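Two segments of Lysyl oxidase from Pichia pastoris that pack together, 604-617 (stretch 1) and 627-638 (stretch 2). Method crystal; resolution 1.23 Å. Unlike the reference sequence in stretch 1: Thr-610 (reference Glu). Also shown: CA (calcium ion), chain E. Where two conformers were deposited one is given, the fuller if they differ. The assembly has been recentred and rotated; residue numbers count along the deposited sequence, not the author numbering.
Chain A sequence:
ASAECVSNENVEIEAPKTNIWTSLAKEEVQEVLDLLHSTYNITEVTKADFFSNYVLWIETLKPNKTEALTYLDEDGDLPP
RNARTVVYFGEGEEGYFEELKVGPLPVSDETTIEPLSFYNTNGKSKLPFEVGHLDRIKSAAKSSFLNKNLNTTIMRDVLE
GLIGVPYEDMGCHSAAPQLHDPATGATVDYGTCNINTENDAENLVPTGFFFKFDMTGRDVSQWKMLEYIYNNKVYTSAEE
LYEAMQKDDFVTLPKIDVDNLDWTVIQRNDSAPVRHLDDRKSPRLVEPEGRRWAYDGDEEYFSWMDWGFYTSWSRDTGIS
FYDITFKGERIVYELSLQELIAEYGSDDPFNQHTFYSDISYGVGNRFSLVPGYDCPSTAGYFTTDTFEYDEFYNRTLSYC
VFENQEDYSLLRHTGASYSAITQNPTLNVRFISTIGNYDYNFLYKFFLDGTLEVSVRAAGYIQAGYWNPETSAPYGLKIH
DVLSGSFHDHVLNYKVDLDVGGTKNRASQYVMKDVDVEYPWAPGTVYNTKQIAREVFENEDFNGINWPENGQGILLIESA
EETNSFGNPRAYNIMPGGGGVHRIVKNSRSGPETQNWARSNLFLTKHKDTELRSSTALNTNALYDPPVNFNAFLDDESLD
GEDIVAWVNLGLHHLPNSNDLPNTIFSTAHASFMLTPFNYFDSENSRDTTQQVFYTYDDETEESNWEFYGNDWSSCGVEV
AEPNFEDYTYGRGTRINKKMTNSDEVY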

# COMPACT_ATOMS: atom_id res chain seq x y z
N LEU A 604 1.63 -0.37 -23.01
CA LEU A 604 0.33 -0.71 -23.65
C LEU A 604 0.58 -1.18 -25.05
O LEU A 604 1.28 -0.48 -25.81
N THR A 605 0.07 -2.35 -25.42
CA THR A 605 0.23 -2.86 -26.77
C THR A 605 -1.08 -3.34 -27.34
O THR A 605 -2.05 -3.62 -26.61
N LYS A 606 -1.10 -3.51 -28.66
CA LYS A 606 -2.21 -4.17 -29.34
C LYS A 606 -2.11 -5.66 -29.11
O LYS A 606 -1.09 -6.27 -29.38
N HIS A 607 -3.20 -6.26 -28.68
CA HIS A 607 -3.23 -7.69 -28.42
C HIS A 607 -2.87 -8.48 -29.67
O HIS A 607 -3.41 -8.20 -30.74
N LYS A 608 -1.99 -9.47 -29.54
CA LYS A 608 -1.71 -10.43 -30.62
C LYS A 608 -1.48 -11.80 -30.02
O LYS A 608 -0.82 -11.95 -28.99
N ASP A 609 -1.99 -12.83 -30.69
CA ASP A 609 -1.68 -14.20 -30.31
C ASP A 609 -0.19 -14.51 -30.42
O ASP A 609 0.29 -15.37 -29.67
N THR A 610 0.50 -13.85 -31.34
CA THR A 610 1.95 -13.99 -31.48
C THR A 610 2.73 -13.25 -30.39
O THR A 610 3.93 -13.41 -30.29
N GLU A 611 2.04 -12.44 -29.59
CA GLU A 611 2.65 -11.71 -28.48
C GLU A 611 2.00 -12.23 -27.20
O GLU A 611 1.37 -11.51 -26.42
N LEU A 612 2.16 -13.53 -27.03
CA LEU A 612 1.63 -14.31 -25.96
C LEU A 612 2.24 -13.93 -24.63
O LEU A 612 1.54 -13.85 -23.61
N ARG A 613 3.55 -13.68 -24.66
CA ARG A 613 4.33 -13.63 -23.42
C ARG A 613 5.53 -12.69 -23.60
O ARG A 613 6.11 -12.61 -24.67
N SER A 614 5.88 -11.98 -22.51
CA SER A 614 6.91 -10.97 -22.56
C SER A 614 8.33 -11.51 -22.32
O SER A 614 9.28 -10.76 -22.51
N SER A 615 8.44 -12.73 -21.80
CA SER A 615 9.69 -13.45 -21.64
C SER A 615 9.41 -14.91 -21.86
O SER A 615 8.24 -15.29 -22.05
N THR A 616 10.45 -15.72 -21.87
CA THR A 616 10.32 -17.19 -21.94
C THR A 616 11.33 -17.81 -21.02
O THR A 616 12.29 -17.16 -20.63
N ALA A 617 11.17 -19.10 -20.75
CA ALA A 617 12.13 -19.85 -19.96
C ALA A 617 13.47 -20.01 -20.70
O ALA A 617 14.44 -20.41 -20.10
N PRO A 627 14.46 -15.71 -27.74
CA PRO A 627 13.18 -16.11 -28.33
C PRO A 627 12.16 -14.99 -28.34
O PRO A 627 11.55 -14.75 -29.41
N VAL A 628 12.01 -14.27 -27.22
CA VAL A 628 11.17 -13.09 -27.16
C VAL A 628 12.02 -11.88 -26.79
O VAL A 628 12.63 -11.83 -25.70
N ASN A 629 12.03 -10.91 -27.70
CA ASN A 629 12.50 -9.58 -27.41
C ASN A 629 11.26 -8.71 -27.28
O ASN A 629 10.58 -8.46 -28.26
N PHE A 630 10.96 -8.29 -26.05
CA PHE A 630 9.73 -7.56 -25.77
C PHE A 630 9.60 -6.31 -26.65
O PHE A 630 8.50 -5.90 -26.97
N ASN A 631 10.72 -5.66 -26.98
CA ASN A 631 10.66 -4.45 -27.75
C ASN A 631 10.06 -4.66 -29.14
O ASN A 631 9.59 -3.71 -29.74
N ALA A 632 10.05 -5.91 -29.63
CA ALA A 632 9.42 -6.20 -30.92
C ALA A 632 7.92 -5.91 -30.89
O ALA A 632 7.30 -5.70 -31.94
N PHE A 633 7.30 -5.93 -29.70
CA PHE A 633 5.87 -5.66 -29.60
C PHE A 633 5.54 -4.18 -29.86
O PHE A 633 4.40 -3.84 -30.16
N LEU A 634 6.54 -3.31 -29.72
CA LEU A 634 6.37 -1.87 -29.72
C LEU A 634 6.74 -1.33 -31.08
O LEU A 634 7.89 -0.99 -31.35
N ASP A 635 5.73 -1.24 -31.93
CA ASP A 635 5.92 -0.88 -33.34
C ASP A 635 4.87 0.14 -33.78
O ASP A 635 4.46 0.20 -34.93
N ASP A 636 4.53 1.03 -32.84
CA ASP A 636 3.78 2.26 -33.12
C ASP A 636 2.38 1.98 -33.65
O ASP A 636 1.78 2.82 -34.32
N GLU A 637 1.82 0.85 -33.27
CA GLU A 637 0.49 0.52 -33.76
C GLU A 637 -0.57 1.35 -33.06
O GLU A 637 -0.41 1.74 -31.91
N SER A 638 -1.61 1.68 -33.79
CA SER A 638 -2.73 2.40 -33.20
C SER A 638 -3.38 1.59 -32.08
O SER A 638 -3.62 0.40 -32.21

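A calcium ion sits at one end of this contact, and the two stretches share its surroundings unequally. Stretch 2 supplies three direct ligands: Phe-633 O and Asp-635 OD2, each 2.4 Å from the calcium, and Glu-637 OE1 at 2.3 Å. Stretch 1 reaches the metal through water. Water 2, 2.4 Å from the calcium, lies 2.8 Å from Lys-606 O and 2.6 Å from Glu-611 OE1; water 3, also 2.4 Å from the ion, accepts from Lys-608 NZ (2.9 Å) and donates to Glu-611 OE2 (2.7 Å) and Asp-635 OD1 (2.8 Å). Two further ligand atoms come from elsewhere in the structure. The shared metal explains why two acidic oxygens, Asp-635 OD2 and Glu-637 OE1, can lie 3.2 Å apart: the cation offsets their repulsion.

Lysine suits the margin of such an acidic site. Lys-608 points toward stretch 2 with chi1 m and the rest of its chain t, an extended reach that brings NZ to 2.8 Å from Glu-637 OE2 in a salt bridge, with a weak second hydrogen bond of 3.1 Å from NZ to Glu-637 OE1. Glu-637 (chi1 m, chi2 t) thus serves metal and lysine at once. Lys-606, all t, lies alongside, its CD 3.8 Å from Glu-637 OE1; water 1 accepts from Lys-606 NZ (2.9 Å) and donates to Glu-637 OE2 (3.0 Å).

Phe-633, chi1 m, links this polar end to the apolar packing: its carbonyl binds calcium while its ring is buried against stretch 1. Glu-611 (chi1 m, chi2 t) lays its methylenes over one face, with CB 3.7 Å from the ring centroid in a CH-pi contact, and sends its carboxylate on to the metal-bound waters. A glutamate suits this place because it combines an aliphatic stem with a polar end. At the ring edge, Arg-613 O lies 3.3 Å from Phe-633 CZ. Thr-605, chi1 p, points its methyl into the apolar layer, CG2 lying 3.8 Å from Leu-634 CD2.

Farther along, the packing uses small and branched side chains. At Ser-614, chi1 p, the backbones are close, its CA 5.5 Å from Phe-630 CA, and the small side chain, set sideways, rests its CB 3.7 Å from Phe-630 CD1. Val-628, t, points toward stretch 1, with CG1 3.5 Å from Arg-613 O and CG2 3.5 Å from Thr-616 CG2. Thr-616, p, also has OG1 3.9 Å from Pro-627 CB. Arg-613 points away at CB, and its NE donates to Ser-615 O (2.8 Å), bracing its own loop.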

# COMPACT_ATOMS: atom_id res chain seq x y z
CB LEU A 604 -0.53 0.56 -23.68
CG LEU A 604 -0.87 1.15 -22.31
CD1 LEU A 604 -1.58 2.49 -22.48
CD2 LEU A 604 -1.72 0.25 -21.46
CB THR A 605 1.24 -4.00 -26.84
OG1 THR A 605 0.71 -5.13 -26.11
CG2 THR A 605 2.60 -3.60 -26.23
CB LYS A 606 -2.18 -3.79 -30.83
CG LYS A 606 -3.14 -4.53 -31.70
CD LYS A 606 -2.92 -4.15 -33.19
CE LYS A 606 -3.75 -4.89 -34.13
NZ LYS A 606 -3.55 -4.32 -35.46
CB HIS A 607 -4.60 -8.16 -27.99
CG HIS A 607 -4.65 -9.62 -27.69
ND1 HIS A 607 -4.84 -10.57 -28.66
CD2 HIS A 607 -4.37 -10.30 -26.55
CE1 HIS A 607 -4.71 -11.78 -28.13
NE2 HIS A 607 -4.46 -11.64 -26.83
CB LYS A 608 -0.48 -10.01 -31.40
CG LYS A 608 -0.63 -8.70 -32.18
CD LYS A 608 0.60 -8.30 -32.96
CE LYS A 608 0.33 -7.03 -33.74
NZ LYS A 608 1.47 -6.51 -34.52
CB ASP A 609 -2.47 -15.18 -31.16
CG ASP A 609 -3.94 -15.11 -30.91
OD1 ASP A 609 -4.40 -15.00 -29.75
OD2 ASP A 609 -4.73 -15.24 -31.86
CB THR A 610 2.41 -13.45 -32.84
OG1 THR A 610 1.90 -12.12 -33.01
CG2 THR A 610 1.88 -14.26 -34.00
CB GLU A 611 2.58 -10.21 -28.71
CG GLU A 611 3.29 -9.83 -30.01
CD GLU A 611 3.30 -8.37 -30.33
OE1 GLU A 611 2.69 -7.55 -29.61
OE2 GLU A 611 3.94 -8.01 -31.35
CB LEU A 612 1.93 -15.78 -26.27
CG LEU A 612 1.64 -16.77 -25.14
CD1 LEU A 612 0.17 -16.79 -24.83
CD2 LEU A 612 2.16 -18.14 -25.54
CB ARG A 613 4.81 -15.04 -23.03
CG ARG A 613 5.61 -15.77 -24.12
CD ARG A 613 5.79 -17.26 -23.79
NE ARG A 613 6.40 -17.42 -22.48
CZ ARG A 613 6.32 -18.47 -21.73
NH1 ARG A 613 5.73 -19.56 -22.20
NH2 ARG A 613 6.86 -18.45 -20.52
CB SER A 614 6.60 -9.89 -21.56
OG SER A 614 6.43 -10.46 -20.29
CB SER A 615 10.26 -13.22 -20.24
OG SER A 615 11.58 -13.75 -20.14
CB THR A 616 10.58 -17.71 -23.40
OG1 THR A 616 11.98 -17.70 -23.67
CG2 THR A 616 9.86 -16.91 -24.45
CB ALA A 617 11.59 -21.24 -19.62
CB PRO A 627 12.77 -17.32 -27.50
CG PRO A 627 14.07 -17.94 -27.13
CD PRO A 627 14.99 -16.75 -26.84
CB VAL A 628 10.02 -13.26 -26.16
CG1 VAL A 628 9.31 -11.91 -25.93
CG2 VAL A 628 9.02 -14.29 -26.66
CB ASN A 629 13.42 -9.08 -28.50
CG ASN A 629 14.01 -7.71 -28.19
OD1 ASN A 629 13.37 -6.91 -27.49
ND2 ASN A 629 15.21 -7.43 -28.70
CB PHE A 630 9.67 -7.20 -24.30
CG PHE A 630 8.48 -6.37 -23.91
CD1 PHE A 630 7.25 -6.97 -23.70
CD2 PHE A 630 8.58 -4.99 -23.79
CE1 PHE A 630 6.14 -6.24 -23.31
CE2 PHE A 630 7.46 -4.25 -23.41
CZ PHE A 630 6.24 -4.87 -23.21
CB ASN A 631 12.05 -3.82 -27.86
CG ASN A 631 12.49 -3.13 -26.60
OD1 ASN A 631 11.68 -2.92 -25.67
ND2 ASN A 631 13.79 -2.82 -26.51
CB ALA A 632 9.68 -7.64 -31.32
CB PHE A 633 5.33 -5.92 -28.18
CG PHE A 633 5.46 -7.34 -27.67
CD1 PHE A 633 6.06 -8.36 -28.40
CD2 PHE A 633 4.93 -7.64 -26.41
CE1 PHE A 633 6.15 -9.66 -27.82
CE2 PHE A 633 5.04 -8.93 -25.86
CZ PHE A 633 5.61 -9.94 -26.60
CB LEU A 634 7.27 -1.26 -28.64
CG LEU A 634 6.99 -1.76 -27.23
CD1 LEU A 634 8.10 -1.33 -26.26
CD2 LEU A 634 5.61 -1.29 -26.75
CB ASP A 635 6.01 -2.12 -34.24
CG ASP A 635 4.94 -3.14 -33.97
OD1 ASP A 635 5.11 -4.30 -34.43
OD2 ASP A 635 3.92 -2.87 -33.33
CB ASP A 636 4.53 3.14 -34.14
CG ASP A 636 3.94 4.50 -34.29
OD1 ASP A 636 3.60 5.11 -33.22
OD2 ASP A 636 3.82 5.06 -35.46
CB GLU A 637 0.19 -0.96 -33.63
CG GLU A 637 1.02 -1.83 -34.57
CD GLU A 637 0.78 -3.31 -34.38
OE1 GLU A 637 0.90 -3.78 -33.24
OE2 GLU A 637 0.52 -4.02 -35.38
CB SER A 638 -3.80 2.70 -34.24
OG SER A 638 -4.91 3.37 -33.64
CA CA E . 2.56 -3.75 -31.62
O HOH W 1 -1.50 -5.95 -36.59
O HOH W 2 1.35 -5.53 -30.56
O HOH W 3 3.51 -5.70 -32.68
O HOH W 4 6.35 -8.98 -32.29